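Local coordinates for N-(5'-phosphoribosyl)anthranilate isomerase (Jonesia denitrificans, PDB 4WUI), which probably catalyses the isomerisation of N-(5-phospho-beta-D-ribosyl)anthranilate to 1-(2-carboxyphenylamino)-1-deoxy-D-ribulose 5-phosphate, the third step from chorismate to L-tryptophan, at residues A[20-28]-A[193-201]; A[136-144]-A[162-170]. All blocks are in the same frame, centred on the assembly; numbering follows the deposited sequence.

Contact 1 of 2, residues A[20-28]-A[193-201]; sequences AQAAHVDAI and IAAFVQAAR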
loop_
_atom_site.group_PDB
_atom_site.type_symbol
_atom_site.label_atom_id
_atom_site.label_comp_id
_atom_site.label_asym_id
_atom_site.label_seq_id
_atom_site.Cartn_x
_atom_site.Cartn_y
_atom_site.Cartn_z
ATOM N N ALA A 20 5.353 -11.773 -6.067
ATOM C CA ALA A 20 4.065 -11.321 -5.566
ATOM C C ALA A 20 2.920 -12.206 -6.096
ATOM O O ALA A 20 1.993 -12.540 -5.348
ATOM C CB ALA A 20 3.867 -9.874 -5.952
ATOM N N GLN A 21 2.977 -12.603 -7.380
ATOM C CA GLN A 21 1.960 -13.491 -7.959
ATOM C C GLN A 21 2.055 -14.872 -7.314
ATOM O O GLN A 21 1.038 -15.509 -7.055
ATOM C CB GLN A 21 2.101 -13.625 -9.492
ATOM C CG GLN A 21 1.888 -12.323 -10.335
ATOM C CD GLN A 21 0.461 -12.031 -10.896
ATOM O OE1 GLN A 21 0.345 -11.220 -11.819
ATOM N NE2 GLN A 21 -0.597 -12.605 -10.320
ATOM N N ALA A 22 3.272 -15.368 -7.088
ATOM C CA ALA A 22 3.446 -16.690 -6.501
ATOM C C ALA A 22 2.915 -16.746 -5.066
ATOM O O ALA A 22 2.466 -17.796 -4.618
ATOM C CB ALA A 22 4.904 -17.114 -6.551
ATOM N N ALA A 23 2.998 -15.635 -4.352
ATOM C CA ALA A 23 2.504 -15.531 -2.975
ATOM C C ALA A 23 1.019 -15.147 -2.935
ATOM O O ALA A 23 0.445 -15.043 -1.863
ATOM C CB ALA A 23 3.301 -14.505 -2.226
ATOM N N HIS A 24 0.393 -14.926 -4.082
ATOM C CA HIS A 24 -1.029 -14.590 -4.157
ATOM C C HIS A 24 -1.367 -13.352 -3.341
ATOM O O HIS A 24 -2.360 -13.347 -2.606
ATOM C CB HIS A 24 -1.893 -15.798 -3.793
ATOM C CG HIS A 24 -1.669 -16.935 -4.732
ATOM N ND1 HIS A 24 -0.710 -17.904 -4.542
ATOM C CD2 HIS A 24 -2.181 -17.165 -5.963
ATOM C CE1 HIS A 24 -0.720 -18.751 -5.561
ATOM N NE2 HIS A 24 -1.601 -18.316 -6.443
ATOM N N VAL A 25 -0.564 -12.309 -3.487
ATOM C CA VAL A 25 -0.917 -11.030 -2.879
ATOM C C VAL A 25 -2.185 -10.479 -3.520
ATOM O O VAL A 25 -2.616 -10.886 -4.591
ATOM C CB VAL A 25 0.221 -9.997 -2.954
ATOM C CG1 VAL A 25 1.519 -10.523 -2.314
ATOM C CG2 VAL A 25 0.424 -9.499 -4.385
ATOM N N ASP A 26 -2.763 -9.482 -2.861
ATOM C CA ASP A 26 -3.966 -8.840 -3.358
ATOM C C ASP A 26 -3.741 -7.600 -4.182
ATOM O O ASP A 26 -4.601 -7.237 -5.002
ATOM C CB ASP A 26 -4.897 -8.533 -2.196
ATOM C CG ASP A 26 -5.229 -9.782 -1.442
ATOM O OD1 ASP A 26 -5.786 -10.707 -2.028
ATOM O OD2 ASP A 26 -4.874 -9.865 -0.257
ATOM N N ALA A 27 -2.601 -6.929 -3.983
ATOM C CA ALA A 27 -2.316 -5.676 -4.697
ATOM C C ALA A 27 -0.828 -5.494 -4.840
ATOM O O ALA A 27 -0.040 -5.927 -3.978
ATOM C CB ALA A 27 -2.915 -4.464 -3.983
ATOM N N ILE A 28 -0.462 -4.802 -5.912
ATOM C CA ILE A 28 0.911 -4.377 -6.183
ATOM C C ILE A 28 0.885 -2.889 -6.458
ATOM O O ILE A 28 0.091 -2.418 -7.298
ATOM C CB ILE A 28 1.519 -5.109 -7.411
ATOM C CG1 ILE A 28 1.775 -6.570 -7.085
ATOM C CG2 ILE A 28 2.786 -4.397 -7.877
ATOM C CD1 ILE A 28 2.111 -7.454 -8.319
ATOM N N ILE A 193 9.171 -11.375 0.356
ATOM C CA ILE A 193 7.755 -11.328 0.002
ATOM C C ILE A 193 7.060 -12.602 0.427
ATOM O O ILE A 193 5.997 -12.573 1.043
ATOM C CB ILE A 193 7.578 -11.042 -1.520
ATOM C CG1 ILE A 193 7.983 -9.584 -1.841
ATOM C CG2 ILE A 193 6.152 -11.312 -1.971
ATOM C CD1 ILE A 193 8.107 -9.311 -3.328
ATOM N N ALA A 194 7.662 -13.742 0.099
ATOM C CA ALA A 194 7.079 -15.019 0.462
ATOM C C ALA A 194 6.943 -15.151 1.978
ATOM O O ALA A 194 5.914 -15.593 2.508
ATOM C CB ALA A 194 7.896 -16.173 -0.104
ATOM N N ALA A 195 7.988 -14.764 2.692
ATOM C CA ALA A 195 7.996 -14.866 4.162
ATOM C C ALA A 195 6.934 -13.952 4.776
ATOM O O ALA A 195 6.258 -14.327 5.743
ATOM C CB ALA A 195 9.363 -14.515 4.700
ATOM N N PHE A 196 6.810 -12.742 4.249
ATOM C CA PHE A 196 5.831 -11.794 4.742
ATOM C C PHE A 196 4.428 -12.359 4.633
ATOM O O PHE A 196 3.634 -12.303 5.581
ATOM C CB PHE A 196 5.928 -10.486 3.948
ATOM C CG PHE A 196 5.028 -9.408 4.459
ATOM C CD1 PHE A 196 5.451 -8.576 5.486
ATOM C CD2 PHE A 196 3.737 -9.249 3.985
ATOM C CE1 PHE A 196 4.634 -7.587 5.978
ATOM C CE2 PHE A 196 2.919 -8.247 4.492
ATOM C CZ PHE A 196 3.376 -7.427 5.488
ATOM N N VAL A 197 4.094 -12.889 3.461
ATOM C CA VAL A 197 2.772 -13.415 3.232
ATOM C C VAL A 197 2.521 -14.635 4.134
ATOM O O VAL A 197 1.430 -14.798 4.692
ATOM C CB VAL A 197 2.542 -13.686 1.753
ATOM C CG1 VAL A 197 1.228 -14.386 1.534
ATOM C CG2 VAL A 197 2.613 -12.376 0.956
ATOM N N GLN A 198 3.520 -15.509 4.266
ATOM C CA GLN A 198 3.371 -16.666 5.134
ATOM C C GLN A 198 3.077 -16.226 6.563
ATOM O O GLN A 198 2.178 -16.747 7.219
ATOM C CB GLN A 198 4.622 -17.522 5.102
ATOM C CG GLN A 198 4.525 -18.733 6.007
ATOM C CD GLN A 198 5.739 -19.609 5.883
ATOM O OE1 GLN A 198 6.074 -20.051 4.787
ATOM N NE2 GLN A 198 6.403 -19.876 6.990
ATOM N N ALA A 199 3.838 -15.286 7.072
ATOM C CA ALA A 199 3.654 -14.801 8.430
ATOM C C ALA A 199 2.270 -14.171 8.606
ATOM O O ALA A 199 1.578 -14.404 9.614
ATOM C CB ALA A 199 4.741 -13.798 8.799
ATOM N N ALA A 200 1.856 -13.364 7.631
ATOM C CA ALA A 200 0.598 -12.625 7.720
ATOM C C ALA A 200 -0.597 -13.598 7.664
ATOM O O ALA A 200 -1.548 -13.467 8.434
ATOM C CB ALA A 200 0.515 -11.611 6.612
ATOM N N ARG A 201 -0.578 -14.544 6.731
ATOM C CA ARG A 201 -1.690 -15.471 6.563
ATOM C C ARG A 201 -1.730 -16.527 7.633
ATOM O O ARG A 201 -2.777 -17.133 7.884
ATOM C CB ARG A 201 -1.629 -16.138 5.213
ATOM C CG ARG A 201 -2.034 -15.182 4.185
ATOM C CD ARG A 201 -2.361 -15.869 2.882
ATOM N NE ARG A 201 -2.797 -14.844 1.962
ATOM C CZ ARG A 201 -2.390 -14.721 0.709
ATOM N NH1 ARG A 201 -1.563 -15.607 0.116
ATOM N NH2 ARG A 201 -2.856 -13.696 0.026
HETATM O O HOH W 1 -4.712 -11.975 1.244
#

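Contact 2 of 2, residues A[136-144]-A[162-170]; sequences HTWDFAALA and NVADAITTT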
loop_
_atom_site.group_PDB
_atom_site.type_symbol
_atom_site.label_atom_id
_atom_site.label_comp_id
_atom_site.label_asym_id
_atom_site.label_seq_id
_atom_site.Cartn_x
_atom_site.Cartn_y
_atom_site.Cartn_z
ATOM N N HIS A 136 10.526 -4.173 20.620
ATOM C CA HIS A 136 10.615 -5.629 20.455
ATOM C C HIS A 136 9.281 -6.223 20.040
ATOM O O HIS A 136 9.227 -7.251 19.343
ATOM C CB HIS A 136 11.064 -6.288 21.765
ATOM C CG HIS A 136 12.525 -6.151 22.047
ATOM N ND1 HIS A 136 13.411 -5.588 21.153
ATOM C CD2 HIS A 136 13.257 -6.528 23.120
ATOM C CE1 HIS A 136 14.625 -5.605 21.672
ATOM N NE2 HIS A 136 14.559 -6.171 22.865
ATOM N N THR A 137 8.194 -5.604 20.506
ATOM C CA THR A 137 6.863 -6.051 20.154
ATOM C C THR A 137 6.042 -4.875 19.611
ATOM O O THR A 137 6.335 -3.719 19.918
ATOM C CB THR A 137 6.145 -6.746 21.363
ATOM O OG1 THR A 137 5.936 -5.807 22.426
ATOM C CG2 THR A 137 6.964 -7.935 21.896
ATOM N N TRP A 138 5.022 -5.189 18.814
ATOM C CA TRP A 138 4.239 -4.199 18.086
ATOM C C TRP A 138 3.443 -3.328 19.056
ATOM O O TRP A 138 2.718 -3.858 19.907
ATOM C CB TRP A 138 3.293 -4.913 17.134
ATOM C CG TRP A 138 2.423 -4.006 16.351
ATOM C CD1 TRP A 138 1.076 -3.762 16.580
ATOM C CD2 TRP A 138 2.786 -3.207 15.228
ATOM N NE1 TRP A 138 0.604 -2.872 15.661
ATOM C CE2 TRP A 138 1.625 -2.519 14.807
ATOM C CE3 TRP A 138 3.973 -3.025 14.506
ATOM C CZ2 TRP A 138 1.640 -1.646 13.707
ATOM C CZ3 TRP A 138 3.977 -2.177 13.406
ATOM C CH2 TRP A 138 2.825 -1.495 13.030
ATOM N N ASP A 139 3.524 -2.002 18.913
ATOM C CA ASP A 139 2.870 -1.102 19.844
ATOM C C ASP A 139 1.416 -0.919 19.435
ATOM O O ASP A 139 1.053 0.089 18.812
ATOM C CB ASP A 139 3.586 0.232 19.936
ATOM C CG ASP A 139 2.996 1.114 21.016
ATOM O OD1 ASP A 139 2.057 0.689 21.738
ATOM O OD2 ASP A 139 3.502 2.227 21.148
ATOM N N PHE A 140 0.574 -1.877 19.796
ATOM C CA PHE A 140 -0.813 -1.820 19.367
ATOM C C PHE A 140 -1.559 -0.652 20.004
ATOM O O PHE A 140 -2.610 -0.243 19.486
ATOM C CB PHE A 140 -1.556 -3.142 19.512
ATOM C CG PHE A 140 -1.678 -3.695 20.920
ATOM C CD1 PHE A 140 -2.778 -3.359 21.724
ATOM C CD2 PHE A 140 -0.777 -4.644 21.387
ATOM C CE1 PHE A 140 -2.933 -3.962 22.965
ATOM C CE2 PHE A 140 -0.942 -5.249 22.630
ATOM C CZ PHE A 140 -2.020 -4.898 23.425
ATOM N N ALA A 141 -1.028 -0.063 21.073
ATOM C CA ALA A 141 -1.631 1.114 21.659
ATOM C C ALA A 141 -1.625 2.301 20.732
ATOM O O ALA A 141 -2.431 3.223 20.903
ATOM C CB ALA A 141 -0.969 1.484 22.939
ATOM N N ALA A 142 -0.699 2.332 19.768
ATOM C CA ALA A 142 -0.608 3.447 18.827
ATOM C C ALA A 142 -1.780 3.481 17.837
ATOM O O ALA A 142 -1.993 4.509 17.173
ATOM C CB ALA A 142 0.707 3.395 18.083
ATOM N N LEU A 143 -2.490 2.358 17.690
ATOM C CA LEU A 143 -3.620 2.263 16.756
ATOM C C LEU A 143 -4.869 2.273 17.664
ATOM O O LEU A 143 -5.314 3.349 18.057
ATOM C CB LEU A 143 -3.497 1.034 15.844
ATOM C CG LEU A 143 -2.598 1.122 14.587
ATOM C CD1 LEU A 143 -3.064 2.163 13.612
ATOM C CD2 LEU A 143 -1.164 1.337 14.958
ATOM N N ALA A 144 -5.376 1.096 18.035
ATOM C CA ALA A 144 -6.355 0.957 19.119
ATOM C C ALA A 144 -7.616 1.762 18.787
ATOM O O ALA A 144 -8.236 1.481 17.761
ATOM C CB ALA A 144 -5.688 1.287 20.467
ATOM N N ASN A 162 7.687 -8.687 12.135
ATOM C CA ASN A 162 6.686 -8.079 13.008
ATOM C C ASN A 162 5.242 -8.227 12.541
ATOM O O ASN A 162 4.328 -7.859 13.275
ATOM C CB ASN A 162 6.988 -6.605 13.322
ATOM C CG ASN A 162 6.927 -5.713 12.121
ATOM O OD1 ASN A 162 6.302 -6.047 11.145
ATOM N ND2 ASN A 162 7.593 -4.553 12.201
ATOM N N VAL A 163 5.004 -8.766 11.348
ATOM C CA VAL A 163 3.669 -8.654 10.800
ATOM C C VAL A 163 2.676 -9.561 11.523
ATOM O O VAL A 163 1.513 -9.180 11.666
ATOM C CB VAL A 163 3.634 -8.872 9.271
ATOM C CG1 VAL A 163 4.006 -10.292 8.880
ATOM C CG2 VAL A 163 2.281 -8.477 8.720
ATOM N N ALA A 164 3.089 -10.757 11.965
ATOM C CA ALA A 164 2.136 -11.606 12.679
ATOM C C ALA A 164 1.655 -10.900 13.960
ATOM O O ALA A 164 0.473 -10.916 14.286
ATOM C CB ALA A 164 2.723 -12.975 12.990
ATOM N N ASP A 165 2.593 -10.317 14.692
ATOM C CA ASP A 165 2.302 -9.561 15.910
ATOM C C ASP A 165 1.351 -8.406 15.573
ATOM O O ASP A 165 0.300 -8.251 16.207
ATOM C CB ASP A 165 3.646 -9.080 16.465
ATOM C CG ASP A 165 3.569 -8.438 17.849
ATOM O OD1 ASP A 165 2.507 -8.426 18.511
ATOM O OD2 ASP A 165 4.648 -7.952 18.275
ATOM N N ALA A 166 1.696 -7.610 14.555
ATOM C CA ALA A 166 0.881 -6.481 14.173
ATOM C C ALA A 166 -0.549 -6.896 13.820
ATOM O O ALA A 166 -1.526 -6.284 14.265
ATOM C CB ALA A 166 1.490 -5.721 12.979
ATOM N N ILE A 167 -0.696 -7.941 13.003
ATOM C CA ILE A 167 -2.034 -8.381 12.591
ATOM C C ILE A 167 -2.798 -8.961 13.769
ATOM O O ILE A 167 -3.981 -8.723 13.920
ATOM C CB ILE A 167 -1.950 -9.383 11.425
ATOM C CG1 ILE A 167 -1.524 -8.616 10.143
ATOM C CG2 ILE A 167 -3.291 -10.117 11.208
ATOM C CD1 ILE A 167 -1.245 -9.533 8.981
ATOM N N THR A 168 -2.133 -9.755 14.595
ATOM C CA THR A 168 -2.818 -10.379 15.730
ATOM C C THR A 168 -3.377 -9.335 16.686
ATOM O O THR A 168 -4.506 -9.443 17.168
ATOM C CB THR A 168 -1.846 -11.327 16.466
ATOM O OG1 THR A 168 -1.455 -12.402 15.607
ATOM C CG2 THR A 168 -2.481 -11.933 17.695
ATOM N N THR A 169 -2.573 -8.316 16.966
ATOM C CA THR A 169 -2.913 -7.330 17.985
ATOM C C THR A 169 -3.798 -6.203 17.476
ATOM O O THR A 169 -4.621 -5.705 18.230
ATOM C CB THR A 169 -1.682 -6.760 18.699
ATOM O OG1 THR A 169 -0.861 -6.043 17.765
ATOM C CG2 THR A 169 -0.883 -7.856 19.403
ATOM N N THR A 170 -3.622 -5.800 16.219
ATOM C CA THR A 170 -4.323 -4.667 15.659
ATOM C C THR A 170 -5.506 -5.066 14.740
ATOM O O THR A 170 -6.400 -4.259 14.514
ATOM C CB THR A 170 -3.310 -3.713 14.943
ATOM O OG1 THR A 170 -2.483 -3.105 15.952
ATOM C CG2 THR A 170 -3.942 -2.599 14.208
HETATM O O HOH W 2 -4.426 -1.595 17.826
#

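Contact 1 of 2, residues A[20-28]-A[193-201]
Two neighbouring carbonyls, those of Ala-23 and His-24, are gripped by the guanidinium of Arg-201. Arg-201 NH2 donates to His-24 O over 2.7 Å in a nearly straight bond (171°); the oxygen lies in the guanidinium plane, although the donor stands above the plane of that carbonyl. Arg-201 NH1 reaches Ala-23 O at 2.9 Å on a more bent path (137°), with the oxygen tilted out of the guanidinium plane. An extended chain from CG to NE carries the group from helix 190-204 to these acceptors. With a leucine in place of Arg-201, the carbonyls of Ala-23 and His-24 would probably lose both of these donors and the turn its polar tie to helix 190-204.

The turn ends helix 14-22 in a Schellman motif: His-24, at positive phi, donates its backbone N-H to Gln-21 O and Val-25 donates its own to Ala-20 O. Arg-201 therefore holds the exit from the first helix of the (beta/alpha)8 barrel, just before the chain enters strand 27-32, against the last helix of the barrel.

Electrostatics add a longer link. Asp-26 OD2 stays 4.3 Å from Arg-201 NH2, beyond a salt bridge, but a water bridges them, donating to Asp-26 OD2 and accepting from Arg-201 NH2 at 2.8 Å. The same carboxylate oxygen also accepts from Ile-6 N in the first strand.

Apolar contacts fill the interface on the N-terminal side of Arg-201. Val-197 sets CG2, anti to its carbonyl carbon, against both Ala-23 CB and Val-25 CG1, each 3.9 Å away; the two valines cross at about a right angle. Val-197 CG1 lies 3.5 Å from Ala-23 O. One turn earlier, Ile-193 CG2 rests 4.2 Å from Ala-20 CA and also approaches Ala-23 CB.

Contact 2 of 2, residues A[136-144]-A[162-170]
With CG anti to the backbone N (chi1 179°), Trp-138 lies broadside over Ala-166, while Asp-165, its own CG also anti to N, reaches back to the tryptophan backbone. Ala-166 CA sits 3.7 Å from the centroid of the Trp-138 five-membered ring in a CH-pi contact 13° off the normal, and Ala-166 CB covers the same face. At the ring edge, Trp-138 NE1 donates to Thr-170 OG1 over 3.1 Å on a bent path. Asp-165 OD2 accepts from Trp-138 N at 2.8 Å, the N-H coming from above the carboxylate plane.

The loop 136-144, between barrel strands 124-128 and 152-155, is thereby laid along helix 163-170, which leads into the eighth strand; Leu-154 packs against the indole from the seventh.

Thr-169 turns OG1 back to Asp-165 O, which also accepts from Thr-169 N, and Thr-169 CB meets Phe-140 CD2 at 3.5 Å. Next to it, Thr-170 CG2 touches Leu-143 CG at 4.0 Å. A water joins Thr-170 OG1 to Phe-140 O and Ala-144 N across the 3-10 turn.

How the contacts relate
From the N terminus the chain runs through the first strand and helix 14-22 into 20-28, whose partner 193-201 comes 165 residues later; contact 1 thus closes a long loop that joins the first and last helices of the barrel wall. Contact 2 is nested inside that loop: 136-144 lies in the connection from the sixth strand to the seventh, and 162-170 returns to it after the seventh strand, a short closure, with 17 residues between the segments. Their centres lie about 19 Å apart, yet they meet where helix 163-170 flanks helix 190-204: Phe-196 CZ packs on Val-163 CG2 at 3.6 Å, and Ala-200 faces Ile-167. Together they link these elements into one arc of the outer layer.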